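Local coordinates for methyltransferase-like protein (Saccharopolyspora spinosa, PDB 4PNE) that catalyses a [4+2] cycloaddition in spinosyn biosynthesis on a fold like that of S-adenosylmethionine-dependent methyltransferases, with S-adenosylhomocysteine bound, at residues 69-72 against 73-77; 219-222 against 223-227; 252-255 against 256-260; 285-288 against 289-292. All blocks are in the same frame, centred on the assembly; numbering follows the deposited sequence.

Interaction 1 (69-72 against 73-77)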
loop_
_atom_site.group_PDB
_atom_site.type_symbol
_atom_site.label_atom_id
_atom_site.label_comp_id
_atom_site.label_asym_id
_atom_site.label_seq_id
_atom_site.Cartn_x
_atom_site.Cartn_y
_atom_site.Cartn_z
ATOM N N GLY A 69 14.095 -8.930 -13.607
ATOM C CA GLY A 69 12.899 -9.635 -13.164
ATOM C C GLY A 69 13.083 -11.029 -12.614
ATOM O O GLY A 69 12.122 -11.802 -12.573
ATOM N N ARG A 70 14.303 -11.384 -12.210
ATOM C CA ARG A 70 14.619 -12.772 -11.856
ATOM C C ARG A 70 13.889 -13.254 -10.578
ATOM O O ARG A 70 13.286 -14.335 -10.559
ATOM C CB ARG A 70 16.136 -12.928 -11.689
ATOM C CG ARG A 70 16.932 -12.516 -12.943
ATOM C CD ARG A 70 16.787 -13.478 -14.117
ATOM N NE ARG A 70 17.410 -14.777 -13.873
ATOM C CZ ARG A 70 18.683 -15.065 -14.147
ATOM N NH1 ARG A 70 19.484 -14.158 -14.703
ATOM N NH2 ARG A 70 19.154 -16.278 -13.884
ATOM N N ALA A 71 13.940 -12.444 -9.522
ATOM C CA ALA A 71 13.295 -12.798 -8.249
ATOM C C ALA A 71 11.798 -12.980 -8.409
ATOM O O ALA A 71 11.193 -12.373 -9.272
ATOM C CB ALA A 71 13.573 -11.736 -7.213
ATOM N N SER A 72 11.203 -13.813 -7.559
ATOM C CA SER A 72 9.752 -13.918 -7.485
ATOM C C SER A 72 9.128 -12.597 -7.102
ATOM O O SER A 72 9.786 -11.783 -6.407
ATOM C CB SER A 72 9.350 -14.955 -6.451
ATOM O OG SER A 72 9.655 -14.513 -5.135
ATOM N N TRP A 73 7.865 -12.370 -7.469
ATOM C CA TRP A 73 7.244 -11.120 -7.095
ATOM C C TRP A 73 7.168 -10.985 -5.572
ATOM O O TRP A 73 7.344 -9.889 -5.053
ATOM C CB TRP A 73 5.859 -10.929 -7.717
ATOM C CG TRP A 73 4.746 -11.791 -7.214
ATOM C CD1 TRP A 73 4.318 -12.947 -7.753
ATOM C CD2 TRP A 73 3.883 -11.522 -6.090
ATOM N NE1 TRP A 73 3.247 -13.445 -7.027
ATOM C CE2 TRP A 73 2.974 -12.586 -5.999
ATOM C CE3 TRP A 73 3.825 -10.505 -5.140
ATOM C CZ2 TRP A 73 1.990 -12.644 -5.010
ATOM C CZ3 TRP A 73 2.852 -10.577 -4.154
ATOM C CH2 TRP A 73 1.961 -11.639 -4.094
ATOM N N GLN A 74 6.972 -12.083 -4.850
ATOM C CA GLN A 74 6.953 -12.005 -3.404
ATOM C C GLN A 74 8.286 -11.516 -2.857
ATOM O O GLN A 74 8.324 -10.659 -1.985
ATOM C CB GLN A 74 6.618 -13.365 -2.808
ATOM C CG GLN A 74 5.236 -13.890 -3.156
ATOM C CD GLN A 74 5.213 -14.919 -4.301
ATOM O OE1 GLN A 74 5.930 -14.824 -5.315
ATOM N NE2 GLN A 74 4.359 -15.913 -4.137
ATOM N N GLN A 75 9.383 -12.063 -3.365
ATOM C CA GLN A 75 10.698 -11.611 -2.955
ATOM C C GLN A 75 10.911 -10.136 -3.261
ATOM O O GLN A 75 11.473 -9.391 -2.450
ATOM C CB GLN A 75 11.785 -12.433 -3.636
ATOM C CG GLN A 75 11.956 -13.815 -3.061
ATOM C CD GLN A 75 12.864 -14.678 -3.896
ATOM O OE1 GLN A 75 12.776 -14.681 -5.128
ATOM N NE2 GLN A 75 13.743 -15.424 -3.235
ATOM N N ALA A 76 10.492 -9.718 -4.455
ATOM C CA ALA A 76 10.645 -8.333 -4.897
ATOM C C ALA A 76 9.755 -7.386 -4.083
ATOM O O ALA A 76 10.151 -6.255 -3.767
ATOM C CB ALA A 76 10.323 -8.207 -6.368
ATOM N N ALA A 77 8.579 -7.856 -3.697
ATOM C CA ALA A 77 7.730 -7.081 -2.806
ATOM C C ALA A 77 8.402 -6.900 -1.449
ATOM O O ALA A 77 8.335 -5.822 -0.844
ATOM C CB ALA A 77 6.364 -7.738 -2.646
#
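S72 and Q75 form a capping box at the N terminus of helix 73-88, where the loop that follows helix 36-54 turns into the new helix. S72 is the N-cap. Its OG lies between its own backbone N and carbonyl carbon (chi1 69°), which turns the hydroxyl into the first turn to accept from Q75 N, with S72 OG and Q75 N 3.0 Å apart and the N-H pointing nearly straight at the oxygen (162°). Q75 supplies the reciprocal bond through its amide: its chain runs extended beyond CG back past the serine hydroxyl, and Q75 OE1 takes the backbone N-H of S72 at 3.0 Å, the donor lying in the carbonyl plane. The same OE1 also receives a weak bond from S72 OG at 3.1 Å. The first i to i+4 bond of the helix, A76 N to S72 O at 2.9 Å, completes the start. Beside the box, A71 CB packs on Q75 OE1 at 3.7 Å. Q74 CG, anti to its carbonyl carbon, lies 3.8 Å above the plane of the W73 ring, over its centre; the bend at chi2 then turns the amide, whose NE2 bonds to A54 O. W73 also meets F254 edge-to-face, and its side chain is about 7 Å from those of I60 and H61, which bind S-adenosylhomocysteine. Each half of the box thus satisfies a backbone N-H of the other residue, and S72 OG and Q75 OE1 place two partly negative oxygens at the positive helix end, probably favourably for its dipole.

Interaction 2 (219-222 against 223-227)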
loop_
_atom_site.group_PDB
_atom_site.type_symbol
_atom_site.label_atom_id
_atom_site.label_comp_id
_atom_site.label_asym_id
_atom_site.label_seq_id
_atom_site.Cartn_x
_atom_site.Cartn_y
_atom_site.Cartn_z
ATOM N N ARG A 219 -7.548 4.524 -9.197
ATOM C CA ARG A 219 -7.479 5.931 -9.619
ATOM C C ARG A 219 -6.147 6.205 -10.364
ATOM O O ARG A 219 -5.098 5.771 -9.925
ATOM C CB ARG A 219 -7.622 6.825 -8.381
ATOM C CG ARG A 219 -7.437 8.286 -8.619
ATOM C CD ARG A 219 -7.411 9.029 -7.289
ATOM N NE ARG A 219 -8.752 9.340 -6.777
ATOM C CZ ARG A 219 -9.230 8.964 -5.589
ATOM N NH1 ARG A 219 -8.511 8.197 -4.787
ATOM N NH2 ARG A 219 -10.451 9.327 -5.212
ATOM N N ILE A 220 -6.207 6.877 -11.510
ATOM C CA ILE A 220 -5.005 7.264 -12.246
ATOM C C ILE A 220 -4.486 8.581 -11.675
ATOM O O ILE A 220 -5.223 9.564 -11.543
ATOM C CB ILE A 220 -5.268 7.416 -13.765
ATOM C CG1 ILE A 220 -5.916 6.143 -14.324
ATOM C CG2 ILE A 220 -3.979 7.793 -14.533
ATOM C CD1 ILE A 220 -5.934 6.070 -15.825
ATOM N N CYS A 221 -3.206 8.596 -11.340
ATOM C CA CYS A 221 -2.592 9.759 -10.749
ATOM C C CYS A 221 -1.116 9.823 -11.156
ATOM O O CYS A 221 -0.416 8.795 -11.111
ATOM C CB CYS A 221 -2.764 9.653 -9.226
ATOM S SG CYS A 221 -2.187 11.002 -8.243
ATOM N N LEU A 222 -0.613 11.010 -11.465
ATOM C CA LEU A 222 0.834 11.217 -11.607
ATOM C C LEU A 222 1.536 11.284 -10.240
ATOM O O LEU A 222 0.960 11.760 -9.276
ATOM C CB LEU A 222 1.123 12.521 -12.352
ATOM C CG LEU A 222 0.571 12.636 -13.767
ATOM C CD1 LEU A 222 0.591 14.095 -14.212
ATOM C CD2 LEU A 222 1.395 11.798 -14.702
ATOM N N ALA A 223 2.789 10.846 -10.164
ATOM C CA ALA A 223 3.571 11.039 -8.963
ATOM C C ALA A 223 3.647 12.516 -8.595
ATOM O O ALA A 223 3.598 12.877 -7.423
ATOM C CB ALA A 223 4.961 10.475 -9.134
ATOM N N GLU A 224 3.767 13.361 -9.613
ATOM C CA GLU A 224 3.834 14.801 -9.423
ATOM C C GLU A 224 2.573 15.334 -8.736
ATOM O O GLU A 224 2.644 16.300 -7.971
ATOM C CB GLU A 224 4.041 15.498 -10.779
ATOM C CG GLU A 224 5.376 15.153 -11.478
ATOM C CD GLU A 224 5.324 13.945 -12.425
ATOM O OE1 GLU A 224 4.446 13.048 -12.305
ATOM O OE2 GLU A 224 6.203 13.892 -13.306
ATOM N N GLN A 225 1.439 14.684 -8.994
ATOM C CA GLN A 225 0.145 15.085 -8.407
ATOM C C GLN A 225 0.056 14.644 -6.951
ATOM O O GLN A 225 -0.462 15.354 -6.093
ATOM C CB GLN A 225 -1.010 14.507 -9.222
ATOM C CG GLN A 225 -1.147 15.224 -10.562
ATOM C CD GLN A 225 -2.143 14.581 -11.506
ATOM O OE1 GLN A 225 -2.229 13.359 -11.634
ATOM N NE2 GLN A 225 -2.882 15.413 -12.207
ATOM N N LEU A 226 0.560 13.446 -6.689
ATOM C CA LEU A 226 0.686 12.946 -5.327
ATOM C C LEU A 226 1.575 13.875 -4.482
ATOM O O LEU A 226 1.244 14.214 -3.351
ATOM C CB LEU A 226 1.272 11.528 -5.320
ATOM C CG LEU A 226 0.365 10.357 -5.016
ATOM C CD1 LEU A 226 1.185 9.077 -5.148
ATOM C CD2 LEU A 226 -0.176 10.488 -3.610
ATOM N N LEU A 227 2.716 14.275 -5.050
ATOM C CA LEU A 227 3.634 15.172 -4.361
ATOM C C LEU A 227 2.967 16.470 -4.013
ATOM O O LEU A 227 3.083 16.966 -2.894
ATOM C CB LEU A 227 4.867 15.480 -5.196
ATOM C CG LEU A 227 5.922 14.395 -5.209
ATOM C CD1 LEU A 227 6.875 14.699 -6.328
ATOM C CD2 LEU A 227 6.638 14.324 -3.879
#
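L222 lies across the amide end of Q225, its CD1 3.9 Å from Q225 CD and its CG 3.6 Å from Q225 OE1, the two side chains meeting at a slant. On the other flank of the leucine, E224 bends at chi2 (90°) and brings its carboxylate back, so that E224 OE1 sits 3.4 Å from L222 CB. The amide of Q225 does polar work at the same time: OE1 accepts the backbone N-H of L222 at 2.9 Å, almost straight at 170°, with the donor tilted a little from the carbonyl plane. Q225 NE2, the other end of the amide, bonds to S24 OG, and these two bonds together hold the group's rotation. L222 is the N-cap residue of helix 223-233, and the bond between Q225 OE1 and L222 N matches the side-chain-to-backbone half of a capping box; leucine has no side-chain acceptor for the other half. L222 O takes two donors, Q225 N from above the carbonyl plane and L226 N in the plane at 3.1 Å. Just before the cap, C221 SG is anti to its backbone N (chi1 -176°) and reaches Q225 CB at 3.8 Å and L226 CG at 4.2 Å. L226 continues inward onto E197 and L295 of the central sheet, A223 packs on W240 and A293, and C221 meets L171.

Interaction 3 (252-255 against 256-260); sequences PQFA and EELAA
E257 starts with CB 3.4 Å from F254 O, one turn back along helix 250-260. Its CG, anti to the carbonyl carbon and beside the backbone N (chi1 -61°), then lies over Q253 O at 3.3 Å. The chain bends at chi2 (-62°) and turns the carboxylate outward, where E257 OE2 accepts from a water at 2.7 Å. That water also donates to Q253 O, at 2.8 Å, so the carboxylate is tied through it to the carbonyl that already accepts E257 N at 3.1 Å. Q253 O therefore serves both the i to i+4 helix bond and the water bridge. On another side of the helix, F254 and L258, also four residues apart, touch through carbon: F254 CE2 and L258 CD2 are 4.3 Å apart, the methyl approaching the ring obliquely. A malonate ion, probably from the crystallisation liquor, lies about 4 Å from the F254 side chain. F254 and L258 together pack on V53 of helix 36-54 and V280 of helix 271-281, F254 also on W276 and L50, while Q253 NE2 reaches G69 O in the loop before helix 73-88.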
loop_
_atom_site.group_PDB
_atom_site.type_symbol
_atom_site.label_atom_id
_atom_site.label_comp_id
_atom_site.label_asym_id
_atom_site.label_seq_id
_atom_site.Cartn_x
_atom_site.Cartn_y
_atom_site.Cartn_z
ATOM N N PRO A 252 3.331 -8.260 -15.284
ATOM C CA PRO A 252 3.387 -9.486 -16.092
ATOM C C PRO A 252 3.549 -10.717 -15.216
ATOM O O PRO A 252 2.892 -11.746 -15.471
ATOM C CB PRO A 252 4.625 -9.277 -16.986
ATOM C CG PRO A 252 4.913 -7.841 -16.923
ATOM C CD PRO A 252 4.376 -7.293 -15.654
ATOM N N GLN A 253 4.376 -10.633 -14.177
ATOM C CA GLN A 253 4.673 -11.812 -13.380
ATOM C C GLN A 253 3.481 -12.160 -12.507
ATOM O O GLN A 253 3.104 -13.344 -12.413
ATOM C CB GLN A 253 5.933 -11.636 -12.527
ATOM C CG GLN A 253 7.199 -11.555 -13.376
ATOM C CD GLN A 253 8.504 -11.788 -12.618
ATOM O OE1 GLN A 253 8.523 -12.254 -11.478
ATOM N NE2 GLN A 253 9.617 -11.458 -13.274
ATOM N N PHE A 254 2.844 -11.168 -11.901
ATOM C CA PHE A 254 1.680 -11.466 -11.074
ATOM C C PHE A 254 0.535 -12.023 -11.921
ATOM O O PHE A 254 -0.133 -12.961 -11.488
ATOM C CB PHE A 254 1.221 -10.225 -10.307
ATOM C CG PHE A 254 0.052 -10.488 -9.409
ATOM C CD1 PHE A 254 0.246 -11.095 -8.199
ATOM C CD2 PHE A 254 -1.235 -10.155 -9.801
ATOM C CE1 PHE A 254 -0.827 -11.397 -7.372
ATOM C CE2 PHE A 254 -2.320 -10.445 -8.980
ATOM C CZ PHE A 254 -2.113 -11.050 -7.777
ATOM N N ALA A 255 0.339 -11.505 -13.132
ATOM C CA ALA A 255 -0.716 -11.984 -14.023
ATOM C C ALA A 255 -0.510 -13.447 -14.358
ATOM O O ALA A 255 -1.462 -14.223 -14.382
ATOM C CB ALA A 255 -0.774 -11.158 -15.302
ATOM N N GLU A 256 0.732 -13.822 -14.639
ATOM C CA GLU A 256 1.016 -15.216 -14.908
ATOM C C GLU A 256 0.674 -16.089 -13.686
ATOM O O GLU A 256 0.039 -17.145 -13.821
ATOM C CB GLU A 256 2.470 -15.386 -15.324
ATOM C CG GLU A 256 2.889 -16.828 -15.355
ATOM C CD GLU A 256 4.169 -17.058 -16.112
ATOM O OE1 GLU A 256 4.796 -16.075 -16.572
ATOM O OE2 GLU A 256 4.555 -18.235 -16.220
ATOM N N GLU A 257 1.047 -15.635 -12.486
ATOM C CA GLU A 257 0.707 -16.372 -11.258
ATOM C C GLU A 257 -0.796 -16.530 -11.055
ATOM O O GLU A 257 -1.284 -17.588 -10.625
ATOM C CB GLU A 257 1.302 -15.663 -10.030
ATOM C CG GLU A 257 2.792 -15.575 -10.053
ATOM C CD GLU A 257 3.442 -16.938 -10.049
ATOM O OE1 GLU A 257 3.188 -17.704 -9.085
ATOM O OE2 GLU A 257 4.178 -17.246 -11.017
ATOM N N LEU A 258 -1.519 -15.452 -11.316
ATOM C CA LEU A 258 -2.955 -15.375 -11.176
ATOM C C LEU A 258 -3.603 -16.318 -12.147
ATOM O O LEU A 258 -4.501 -17.074 -11.773
ATOM C CB LEU A 258 -3.429 -13.947 -11.400
ATOM C CG LEU A 258 -4.945 -13.689 -11.328
ATOM C CD1 LEU A 258 -5.562 -14.155 -9.999
ATOM C CD2 LEU A 258 -5.258 -12.217 -11.544
ATOM N N ALA A 259 -3.094 -16.350 -13.369
ATOM C CA ALA A 259 -3.692 -17.179 -14.427
ATOM C C ALA A 259 -3.673 -18.636 -14.054
ATOM O O ALA A 259 -4.591 -19.365 -14.372
ATOM C CB ALA A 259 -2.971 -16.974 -15.701
ATOM N N ALA A 260 -2.624 -19.089 -13.395
ATOM C CA ALA A 260 -2.643 -20.467 -12.929
ATOM C C ALA A 260 -3.867 -20.729 -12.013
ATOM O O ALA A 260 -4.510 -21.770 -12.123
ATOM C CB ALA A 260 -1.353 -20.798 -12.216
HETATM O O HOH W 1 5.091 -15.254 -12.546
#

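Interaction 4 (285-288 against 289-292)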
loop_
_atom_site.group_PDB
_atom_site.type_symbol
_atom_site.label_atom_id
_atom_site.label_comp_id
_atom_site.label_asym_id
_atom_site.label_seq_id
_atom_site.Cartn_x
_atom_site.Cartn_y
_atom_site.Cartn_z
ATOM N N LYS A 285 -2.886 -4.269 -22.121
ATOM C CA LYS A 285 -3.578 -3.105 -22.687
ATOM C C LYS A 285 -3.195 -1.778 -22.033
ATOM O O LYS A 285 -3.394 -0.739 -22.634
ATOM C CB LYS A 285 -5.092 -3.267 -22.582
ATOM C CG LYS A 285 -5.647 -4.515 -23.233
ATOM C CD LYS A 285 -5.544 -4.474 -24.745
ATOM C CE LYS A 285 -6.153 -5.738 -25.355
ATOM N NZ LYS A 285 -6.308 -5.666 -26.826
ATOM N N TYR A 286 -2.613 -1.792 -20.834
ATOM C CA TYR A 286 -2.382 -0.525 -20.137
ATOM C C TYR A 286 -1.128 -0.419 -19.300
ATOM O O TYR A 286 -0.729 0.697 -18.981
ATOM C CB TYR A 286 -3.576 -0.210 -19.224
ATOM C CG TYR A 286 -3.844 -1.295 -18.205
ATOM C CD1 TYR A 286 -4.648 -2.364 -18.523
ATOM C CD2 TYR A 286 -3.265 -1.267 -16.944
ATOM C CE1 TYR A 286 -4.878 -3.398 -17.609
ATOM C CE2 TYR A 286 -3.486 -2.280 -16.030
ATOM C CZ TYR A 286 -4.290 -3.350 -16.362
ATOM O OH TYR A 286 -4.514 -4.369 -15.438
ATOM N N ALA A 287 -0.530 -1.534 -18.889
ATOM C CA ALA A 287 0.510 -1.486 -17.865
ATOM C C ALA A 287 1.757 -0.714 -18.332
ATOM O O ALA A 287 2.534 -0.189 -17.514
ATOM C CB ALA A 287 0.894 -2.875 -17.456
ATOM N N HIS A 288 1.963 -0.655 -19.645
ATOM C CA HIS A 288 3.130 0.041 -20.156
ATOM C C HIS A 288 3.107 1.561 -19.818
ATOM O O HIS A 288 4.142 2.228 -19.859
ATOM C CB HIS A 288 3.257 -0.154 -21.662
ATOM C CG HIS A 288 4.326 0.692 -22.261
ATOM N ND1 HIS A 288 5.648 0.544 -21.909
ATOM C CD2 HIS A 288 4.275 1.734 -23.122
ATOM C CE1 HIS A 288 6.372 1.441 -22.548
ATOM N NE2 HIS A 288 5.565 2.172 -23.298
ATOM N N ASP A 289 1.917 2.091 -19.531
ATOM C CA ASP A 289 1.708 3.479 -19.162
ATOM C C ASP A 289 1.852 3.717 -17.664
ATOM O O ASP A 289 1.953 4.864 -17.227
ATOM C CB ASP A 289 0.317 3.944 -19.604
ATOM C CG ASP A 289 0.154 3.933 -21.123
ATOM O OD1 ASP A 289 1.103 4.359 -21.820
ATOM O OD2 ASP A 289 -0.902 3.471 -21.599
ATOM N N MET A 290 1.875 2.627 -16.892
ATOM C CA MET A 290 2.071 2.707 -15.455
ATOM C C MET A 290 3.509 2.893 -15.078
ATOM O O MET A 290 4.398 2.391 -15.739
ATOM C CB MET A 290 1.562 1.443 -14.783
ATOM C CG MET A 290 0.068 1.325 -14.856
ATOM S SD MET A 290 -0.487 -0.292 -14.291
ATOM C CE MET A 290 -2.007 0.186 -13.484
ATOM N N GLY A 291 3.729 3.565 -13.957
ATOM C CA GLY A 291 5.051 3.612 -13.351
ATOM C C GLY A 291 4.879 3.481 -11.859
ATOM O O GLY A 291 3.822 3.047 -11.376
ATOM N N TYR A 292 5.909 3.864 -11.121
ATOM C CA TYR A 292 5.891 3.655 -9.671
ATOM C C TYR A 292 6.725 4.709 -8.955
ATOM O O TYR A 292 7.791 5.101 -9.429
ATOM C CB TYR A 292 6.405 2.257 -9.344
ATOM C CG TYR A 292 5.884 1.721 -8.040
ATOM C CD1 TYR A 292 4.651 1.100 -7.981
ATOM C CD2 TYR A 292 6.598 1.869 -6.852
ATOM C CE1 TYR A 292 4.149 0.616 -6.799
ATOM C CE2 TYR A 292 6.103 1.393 -5.660
ATOM C CZ TYR A 292 4.880 0.765 -5.629
ATOM O OH TYR A 292 4.373 0.287 -4.440
HETATM O O HOH W 2 5.027 -0.446 -16.220
#
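M290 packs tightly against Y286 and A287, whereas the backbone on another side of the turn is bridged by water. The methionine brings SD and CE to the rim of the Y286 ring, a Met-aromatic contact at the edge: M290 CE is 3.8 Å from Y286 CE2, near the ring plane, and SD is 5.1 Å from the ring centroid. Y286 holds CG between its backbone N and carbonyl carbon (chi1 58°), which presents the CD2-CE2 edge to the sulfur, and its OH bonds to A279 O. M290 SD also rests on A287 CB at 4.3 Å. Two bonds close the 3-10 turn, D289 N to Y286 O and M290 N to A287 O, each 3.0 Å, both donors standing above the carbonyl plane. On the looser, water-bridged side, a water donates to A287 O at 2.8 Å and to M290 O, joining the turn to the strand. H288, exposed, meets D289 chiefly through the backbone, its ring lying oblique to D289 N. The turn leads from helix 271-281 into strand 290-298, where M290 packs on V198 of strand 191-200 and on W214, and Y286 on P215 and T216.

Each contact is local, so none nests in or crosses another; they follow in series along the chain. Interaction 1 ends the loop after helix 36-54 and starts helix 73-88. Much later, interaction 2 ends the loop after strand 191-200 and starts helix 223-233, which packs on the sheet. Interaction 3 lies within helix 250-260 and closes no loop, and interaction 4 closes the turn leading from helix 271-281 into strand 290-298. Only interactions 1 and 3 touch, through G69 O to Q253 NE2 and W73 against F254 and E257, joining the two helices. Interactions 2 and 4 approach to about 6 Å at nearest atoms, both beside strand 191-200.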